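Local atomic coordinates of tyrocidine synthetase 3 (Brevibacillus brevis, PDB entry 2JGP), a protein that forms peptide bonds during assembly of the antibiotic tyrocidine, as a carrier and condensation bidomain of a nonribosomal peptide synthetase. Residues E148-S153 / P200-S205; V352-T357 / L375-K380. One frame throughout, in Å; residues are numbered along the deposited sequence.

Interaction 1 of 2, residues E148-S153 / P200-S205; sequences ESLRTS and PLIRVS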
ATOM      1  N   GLU A 148      -4.017 -17.518  10.707  1.00 60.85           N
ATOM      2  CA  GLU A 148      -4.052 -18.638   9.761  1.00 60.80           C
ATOM      3  C   GLU A 148      -2.970 -18.546   8.699  1.00 60.70           C
ATOM      4  O   GLU A 148      -2.520 -19.575   8.186  1.00 60.79           O
ATOM      5  CB  GLU A 148      -5.411 -18.750   9.057  1.00 61.30           C
ATOM      6  CG  GLU A 148      -6.462 -19.498   9.831  1.00 62.94           C
ATOM      7  CD  GLU A 148      -7.712 -19.810   9.013  1.00 65.28           C
ATOM      8  OE1 GLU A 148      -7.859 -19.310   7.873  1.00 65.71           O
ATOM      9  OE2 GLU A 148      -8.561 -20.559   9.536  1.00 68.31           O
ATOM     10  N   SER A 149      -2.569 -17.327   8.347  1.00 60.13           N
ATOM     11  CA  SER A 149      -1.502 -17.143   7.366  1.00 59.91           C
ATOM     12  C   SER A 149      -0.185 -17.768   7.841  1.00 59.25           C
ATOM     13  O   SER A 149       0.620 -18.216   7.026  1.00 59.36           O
ATOM     14  CB  SER A 149      -1.310 -15.662   7.040  1.00 60.00           C
ATOM     15  OG  SER A 149      -2.410 -15.179   6.276  1.00 60.78           O
ATOM     16  N   LEU A 150       0.023 -17.809   9.154  1.00 58.97           N
ATOM     17  CA  LEU A 150       1.211 -18.455   9.726  1.00 58.69           C
ATOM     18  C   LEU A 150       1.080 -19.983   9.833  1.00 58.75           C
ATOM     19  O   LEU A 150       2.013 -20.660  10.291  1.00 58.37           O
ATOM     20  CB  LEU A 150       1.528 -17.863  11.107  1.00 58.69           C
ATOM     21  CG  LEU A 150       1.836 -16.361  11.126  1.00 58.93           C
ATOM     22  CD1 LEU A 150       2.232 -15.919  12.527  1.00 59.55           C
ATOM     23  CD2 LEU A 150       2.925 -16.000  10.101  1.00 59.50           C
ATOM     24  N   ARG A 151      -0.074 -20.521   9.440  1.00 58.62           N
ATOM     25  CA  ARG A 151      -0.278 -21.966   9.364  1.00 58.78           C
ATOM     26  C   ARG A 151      -0.639 -22.394   7.938  1.00 58.55           C
ATOM     27  O   ARG A 151      -1.197 -23.469   7.723  1.00 58.27           O
ATOM     28  CB  ARG A 151      -1.364 -22.389  10.355  1.00 58.81           C
ATOM     29  CG  ARG A 151      -0.926 -22.216  11.805  1.00 60.03           C
ATOM     30  CD  ARG A 151      -2.025 -22.538  12.811  1.00 60.43           C
ATOM     31  NE  ARG A 151      -3.049 -21.486  12.912  1.00 61.24           N
ATOM     32  CZ  ARG A 151      -4.302 -21.581  12.472  1.00 61.40           C
ATOM     33  NH1 ARG A 151      -4.742 -22.674  11.858  1.00 61.40           N
ATOM     34  NH2 ARG A 151      -5.129 -20.561  12.642  1.00 62.50           N
ATOM     35  N   THR A 152      -0.295 -21.551   6.967  1.00 58.29           N
ATOM     36  CA  THR A 152      -0.626 -21.789   5.573  1.00 58.05           C
ATOM     37  C   THR A 152       0.599 -22.285   4.808  1.00 58.02           C
ATOM     38  O   THR A 152       1.670 -21.698   4.901  1.00 57.69           O
ATOM     39  CB  THR A 152      -1.122 -20.508   4.894  1.00 58.29           C
ATOM     40  OG1 THR A 152      -2.316 -20.059   5.538  1.00 58.84           O
ATOM     41  CG2 THR A 152      -1.407 -20.753   3.412  1.00 57.57           C
ATOM     42  N   SER A 153       0.420 -23.371   4.062  1.00 58.07           N
ATOM     43  CA  SER A 153       1.410 -23.840   3.104  1.00 57.98           C
ATOM     44  C   SER A 153       0.760 -23.787   1.734  1.00 58.23           C
ATOM     45  O   SER A 153      -0.444 -23.547   1.627  1.00 57.64           O
ATOM     46  CB  SER A 153       1.850 -25.264   3.427  1.00 58.05           C
ATOM     47  OG  SER A 153       0.797 -26.199   3.242  1.00 58.25           O
ATOM     48  N   PRO A 200       5.052 -23.618   9.492  1.00 58.52           N
ATOM     49  CA  PRO A 200       4.831 -22.187   9.326  1.00 58.58           C
ATOM     50  C   PRO A 200       5.905 -21.517   8.462  1.00 58.88           C
ATOM     51  O   PRO A 200       7.092 -21.863   8.551  1.00 58.53           O
ATOM     52  CB  PRO A 200       4.911 -21.670  10.757  1.00 58.54           C
ATOM     53  CG  PRO A 200       5.913 -22.557  11.398  1.00 58.28           C
ATOM     54  CD  PRO A 200       5.741 -23.910  10.763  1.00 58.46           C
ATOM     55  N   LEU A 201       5.492 -20.557   7.644  1.00 59.06           N
ATOM     56  CA  LEU A 201       6.435 -19.771   6.849  1.00 59.48           C
ATOM     57  C   LEU A 201       6.946 -18.565   7.643  1.00 59.93           C
ATOM     58  O   LEU A 201       6.999 -17.440   7.141  1.00 59.93           O
ATOM     59  CB  LEU A 201       5.793 -19.339   5.532  1.00 59.50           C
ATOM     60  CG  LEU A 201       5.433 -20.533   4.649  1.00 59.90           C
ATOM     61  CD1 LEU A 201       4.455 -20.139   3.562  1.00 60.48           C
ATOM     62  CD2 LEU A 201       6.700 -21.163   4.062  1.00 59.28           C
ATOM     63  N   ILE A 202       7.323 -18.822   8.891  1.00 60.37           N
ATOM     64  CA  ILE A 202       7.955 -17.827   9.740  1.00 60.61           C
ATOM     65  C   ILE A 202       9.004 -18.559  10.552  1.00 60.71           C
ATOM     66  O   ILE A 202       8.788 -19.705  10.964  1.00 60.51           O
ATOM     67  CB  ILE A 202       6.935 -17.099  10.658  1.00 60.67           C
ATOM     68  CG1 ILE A 202       7.635 -16.030  11.509  1.00 60.66           C
ATOM     69  CG2 ILE A 202       6.197 -18.087  11.554  1.00 60.64           C
ATOM     70  CD1 ILE A 202       6.687 -15.014  12.151  1.00 60.65           C
ATOM     71  N   ARG A 203      10.148 -17.914  10.753  1.00 61.04           N
ATOM     72  CA  ARG A 203      11.200 -18.478  11.594  1.00 61.31           C
ATOM     73  C   ARG A 203      11.789 -17.388  12.476  1.00 61.22           C
ATOM     74  O   ARG A 203      11.764 -16.201  12.130  1.00 60.45           O
ATOM     75  CB  ARG A 203      12.281 -19.185  10.767  1.00 61.83           C
ATOM     76  CG  ARG A 203      12.780 -18.435   9.547  1.00 62.63           C
ATOM     77  CD  ARG A 203      13.934 -19.186   8.880  1.00 62.57           C
ATOM     78  NE  ARG A 203      13.491 -20.323   8.066  1.00 62.28           N
ATOM     79  CZ  ARG A 203      13.607 -20.422   6.741  1.00 62.04           C
ATOM     80  NH1 ARG A 203      14.171 -19.462   6.023  1.00 61.66           N
ATOM     81  NH2 ARG A 203      13.159 -21.504   6.120  1.00 63.39           N
ATOM     82  N   VAL A 204      12.277 -17.804  13.638  1.00 61.19           N
ATOM     83  CA  VAL A 204      12.743 -16.869  14.647  1.00 61.36           C
ATOM     84  C   VAL A 204      14.032 -17.395  15.267  1.00 61.56           C
ATOM     85  O   VAL A 204      14.123 -18.570  15.625  1.00 61.57           O
ATOM     86  CB  VAL A 204      11.667 -16.663  15.737  1.00 61.55           C
ATOM     87  CG1 VAL A 204      12.118 -15.624  16.772  1.00 61.12           C
ATOM     88  CG2 VAL A 204      10.351 -16.237  15.099  1.00 61.24           C
ATOM     89  N   SER A 205      15.033 -16.520  15.359  1.00 61.62           N
ATOM     90  CA  SER A 205      16.255 -16.802  16.101  1.00 61.47           C
ATOM     91  C   SER A 205      16.423 -15.746  17.191  1.00 61.35           C
ATOM     92  O   SER A 205      16.331 -14.547  16.918  1.00 61.49           O
ATOM     93  CB  SER A 205      17.473 -16.804  15.177  1.00 61.66           C
ATOM     94  OG  SER A 205      17.422 -17.883  14.258  1.00 61.85           O
TER
HETATM   95  O   HOH W   1       2.736 -20.136   6.922  1.00 33.92           O
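Thr152 and Leu201, which also touch directly, are joined by a single water molecule that carries the polar link between segments 148-153 and 200-205. The water gives one hydrogen to Ser149 O (2.9 Å) and the other to Thr152 O (2.8 Å), and it accepts a hydrogen bond from Leu201 N at 2.9 Å. Three bonds therefore fix it between two backbones that are not joined directly as strands. Beside it the contact is close: Pro200, which follows a cis peptide bond, brings its ring CB to 3.1 Å from Leu150 O. Leu201 next forms the centre of an inverse gamma turn, and its CD1 lies 3.5 Å from Thr152 O, so this carbonyl meets both the water and a methyl group.

Both segments belong to the condensation domain. The 3-10 turn 148-150 leads into strand 152-157 of a small antiparallel sheet, whereas the cis-proline and gamma turn lead into strand 202-210 of a larger mixed sheet; the contact thus joins the starting ends of strands from two different sheets. Leu201 also has a backbone hydrogen bond with His221, the first residue of the HHxxxDG motif characteristic of condensation domains.

The apolar part rests on Leu150 and Ile202. With CG beside its backbone N (chi1 -61°) and CD1 extended away from CA, Leu150 turns its other branch, CD2, to Ile202 CG2, 4.1 Å away, and the two side chains cross at a slant. Ile202 is packed further against Thr218 and Met220 of strand 213-220. The 3-10 turn itself is pinned at Glu148 O, which is gripped from opposite faces of its carbonyl plane by Arg151 N (2.9 Å) and by Thr152 OG1 (2.7 Å), the hydroxyl standing 39° out of that plane.

Interaction 2 of 2, residues V352-T357 / L375-K380; sequences VGTPIT and LAMRNK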
ATOM      1  N   VAL A 352       3.175   7.209 -12.141  1.00 54.01           N
ATOM      2  CA  VAL A 352       3.874   6.980 -10.877  1.00 54.53           C
ATOM      3  C   VAL A 352       3.169   5.863 -10.122  1.00 54.96           C
ATOM      4  O   VAL A 352       1.967   5.926  -9.924  1.00 55.33           O
ATOM      5  CB  VAL A 352       3.864   8.245  -9.997  1.00 54.41           C
ATOM      6  CG1 VAL A 352       4.437   7.941  -8.606  1.00 54.81           C
ATOM      7  CG2 VAL A 352       4.638   9.388 -10.688  1.00 54.73           C
ATOM      8  N   GLY A 353       3.917   4.849  -9.706  1.00 55.52           N
ATOM      9  CA  GLY A 353       3.355   3.773  -8.890  1.00 55.94           C
ATOM     10  C   GLY A 353       3.065   4.261  -7.488  1.00 56.21           C
ATOM     11  O   GLY A 353       3.918   4.873  -6.860  1.00 55.89           O
ATOM     12  N   THR A 354       1.851   4.018  -6.998  1.00 57.00           N
ATOM     13  CA  THR A 354       1.494   4.376  -5.626  1.00 57.72           C
ATOM     14  C   THR A 354       0.973   3.155  -4.859  1.00 58.25           C
ATOM     15  O   THR A 354      -0.152   2.699  -5.088  1.00 58.39           O
ATOM     16  CB  THR A 354       0.452   5.498  -5.575  1.00 57.81           C
ATOM     17  OG1 THR A 354      -0.722   5.119  -6.303  1.00 59.07           O
ATOM     18  CG2 THR A 354       1.021   6.790  -6.167  1.00 58.03           C
ATOM     19  N   PRO A 355       1.796   2.607  -3.959  1.00 58.81           N
ATOM     20  CA  PRO A 355       1.307   1.513  -3.121  1.00 59.07           C
ATOM     21  C   PRO A 355       0.162   1.938  -2.204  1.00 58.87           C
ATOM     22  O   PRO A 355       0.148   3.064  -1.703  1.00 59.18           O
ATOM     23  CB  PRO A 355       2.547   1.105  -2.313  1.00 59.32           C
ATOM     24  CG  PRO A 355       3.715   1.614  -3.116  1.00 59.51           C
ATOM     25  CD  PRO A 355       3.222   2.892  -3.704  1.00 59.29           C
ATOM     26  N   ILE A 356      -0.797   1.034  -2.025  1.00 58.58           N
ATOM     27  CA  ILE A 356      -1.901   1.204  -1.082  1.00 58.62           C
ATOM     28  C   ILE A 356      -1.928  -0.031  -0.202  1.00 57.80           C
ATOM     29  O   ILE A 356      -1.365  -1.062  -0.568  1.00 57.13           O
ATOM     30  CB  ILE A 356      -3.261   1.362  -1.799  1.00 58.74           C
ATOM     31  CG1 ILE A 356      -3.545   0.175  -2.727  1.00 59.91           C
ATOM     32  CG2 ILE A 356      -3.302   2.673  -2.566  1.00 60.84           C
ATOM     33  CD1 ILE A 356      -4.929   0.208  -3.370  1.00 61.19           C
ATOM     34  N   THR A 357      -2.573   0.062   0.956  1.00 57.68           N
ATOM     35  CA  THR A 357      -2.563  -1.053   1.911  1.00 57.17           C
ATOM     36  C   THR A 357      -3.349  -2.255   1.387  1.00 57.25           C
ATOM     37  O   THR A 357      -3.044  -3.399   1.718  1.00 56.19           O
ATOM     38  CB  THR A 357      -3.162  -0.650   3.281  1.00 57.16           C
ATOM     39  OG1 THR A 357      -4.563  -0.407   3.134  1.00 56.46           O
ATOM     40  CG2 THR A 357      -2.479   0.598   3.835  1.00 57.24           C
ATOM     41  N   LEU A 375      -1.133   0.974  -7.454  1.00 60.86           N
ATOM     42  CA  LEU A 375      -1.916   1.611  -8.489  1.00 60.09           C
ATOM     43  C   LEU A 375      -0.966   2.366  -9.404  1.00 59.30           C
ATOM     44  O   LEU A 375      -0.095   3.085  -8.929  1.00 59.28           O
ATOM     45  CB  LEU A 375      -2.915   2.589  -7.878  1.00 59.98           C
ATOM     46  CG  LEU A 375      -3.780   2.048  -6.739  1.00 60.69           C
ATOM     47  CD1 LEU A 375      -4.676   3.167  -6.211  1.00 61.36           C
ATOM     48  CD2 LEU A 375      -4.591   0.837  -7.184  1.00 60.98           C
ATOM     49  N   ALA A 376      -1.143   2.202 -10.712  1.00 58.17           N
ATOM     50  CA  ALA A 376      -0.404   2.988 -11.692  1.00 57.22           C
ATOM     51  C   ALA A 376      -1.117   4.321 -11.848  1.00 56.55           C
ATOM     52  O   ALA A 376      -2.146   4.403 -12.519  1.00 55.79           O
ATOM     53  CB  ALA A 376      -0.343   2.258 -13.021  1.00 57.15           C
ATOM     54  N   MET A 377      -0.578   5.361 -11.223  1.00 56.02           N
ATOM     55  CA  MET A 377      -1.215   6.670 -11.227  1.00 56.17           C
ATOM     56  C   MET A 377      -0.687   7.511 -12.390  1.00 55.69           C
ATOM     57  O   MET A 377       0.490   7.885 -12.409  1.00 54.98           O
ATOM     58  CB  MET A 377      -0.953   7.375  -9.895  1.00 56.70           C
ATOM     59  CG  MET A 377      -1.982   8.394  -9.537  1.00 58.38           C
ATOM     60  SD  MET A 377      -3.541   7.640  -9.018  1.00 60.48           S
ATOM     61  CE  MET A 377      -3.223   7.185  -7.325  1.00 60.49           C
ATOM     62  N   ARG A 378      -1.560   7.798 -13.354  1.00 55.13           N
ATOM     63  CA  ARG A 378      -1.191   8.568 -14.542  1.00 55.35           C
ATOM     64  C   ARG A 378      -1.703   9.997 -14.439  1.00 55.26           C
ATOM     65  O   ARG A 378      -2.878  10.225 -14.168  1.00 55.62           O
ATOM     66  CB  ARG A 378      -1.752   7.913 -15.806  1.00 55.22           C
ATOM     67  CG  ARG A 378      -1.383   8.628 -17.104  1.00 54.91           C
ATOM     68  CD  ARG A 378      -1.965   7.893 -18.288  1.00 55.52           C
ATOM     69  NE  ARG A 378      -1.560   8.472 -19.569  1.00 55.88           N
ATOM     70  CZ  ARG A 378      -1.666   7.849 -20.740  1.00 57.09           C
ATOM     71  NH1 ARG A 378      -2.169   6.619 -20.818  1.00 57.27           N
ATOM     72  NH2 ARG A 378      -1.267   8.457 -21.850  1.00 57.34           N
ATOM     73  N   ASN A 379      -0.813  10.953 -14.676  1.00 55.26           N
ATOM     74  CA  ASN A 379      -1.167  12.367 -14.668  1.00 55.28           C
ATOM     75  C   ASN A 379      -0.442  13.102 -15.781  1.00 55.38           C
ATOM     76  O   ASN A 379       0.543  12.602 -16.325  1.00 55.41           O
ATOM     77  CB  ASN A 379      -0.835  12.984 -13.312  1.00 55.35           C
ATOM     78  CG  ASN A 379      -1.851  12.627 -12.253  1.00 55.45           C
ATOM     79  OD1 ASN A 379      -1.593  11.797 -11.373  1.00 55.62           O
ATOM     80  ND2 ASN A 379      -3.032  13.229 -12.348  1.00 55.15           N
ATOM     81  N   LYS A 380      -0.936  14.293 -16.101  1.00 55.40           N
ATOM     82  CA  LYS A 380      -0.463  15.048 -17.249  1.00 55.52           C
ATOM     83  C   LYS A 380      -0.046  16.457 -16.842  1.00 55.59           C
ATOM     84  O   LYS A 380      -0.790  17.420 -17.054  1.00 55.38           O
ATOM     85  CB  LYS A 380      -1.538  15.064 -18.336  1.00 55.61           C
ATOM     86  CG  LYS A 380      -1.813  13.665 -18.883  1.00 56.24           C
ATOM     87  CD  LYS A 380      -2.809  13.660 -20.016  1.00 57.22           C
ATOM     88  CE  LYS A 380      -3.190  12.236 -20.392  1.00 57.57           C
ATOM     89  NZ  LYS A 380      -4.284  12.213 -21.399  1.00 58.05           N
TER
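Ile356 and Leu375 set their side chains at about a right angle, and Thr354 and Met377 do the same further along this antiparallel strand pair of the condensation domain. Strands 352-356 and 375-379 are strongly twisted, their directions 137° apart. In the first crossing, Ile356 CD1 lies against the isobutyl fork, 3.9 Å from Leu375 CD2 with Leu375 CG close behind, while Ile356 CG2 touches Leu375 CD1. In the second, Met377 bends at both chi2 and chi3, bringing CE back to 3.4 Å from Thr354 OG1.

Val352, Thr354, Leu375 and Met377 share one face. Helix 329-345 packs on the first two of these through Tyr330, Tyr337 and Leu341, and helix 387-403 on the other two, with Ala401 touching both Leu375 and Met377. On the reverse face Ala376 lies opposite Gly353 in the non-hydrogen-bonded pair and touches Phe280, Leu427 and Phe428. Gly353 also has backbone hydrogen bonds with Thr430 and Phe432, linking this pair to strand 430-435 of the neighbouring mixed sheet.

The backbones bond at the two hydrogen-bonded pairs. Val352 N gives to Met377 O at 2.8 Å, and Met377 N returns a bond to Val352 O at 2.9 Å. Leu375 N approaches Thr354 O at 3.1 Å from well above the carbonyl plane, 48° out of it, whereas Thr354 N meets Leu375 O within that carbonyl's plane. Thr354 OG1 sits between its own backbone N and carbonyl carbon (chi1 57°), which turns the hydroxyl toward the opposite strand. Leu375 O thus gains a weak bond from Thr354 OG1 at 3.4 Å beside the main-chain bond from Thr354 N at 2.9 Å and a CA-H...O contact from Gly353 CA at 3.5 Å.

In the fold
Interactions 1 and 2 lie in the same condensation domain but do not touch: their centres are 31 Å apart and their nearest atoms about 13 Å. A link nevertheless runs between them, because Ser149 OG of interaction 1 is hydrogen-bonded to Val368 O, in the connection between the two strands of interaction 2. Interaction 1 borders the HHxxxDG motif, which in condensation domains lies at the active site. Interaction 2 is nearer the centre of the chain and packs on helix 387-403, which carries the sodium ligands Gln396 and Asp400; the ion is about 11 Å from the side chain of Met377.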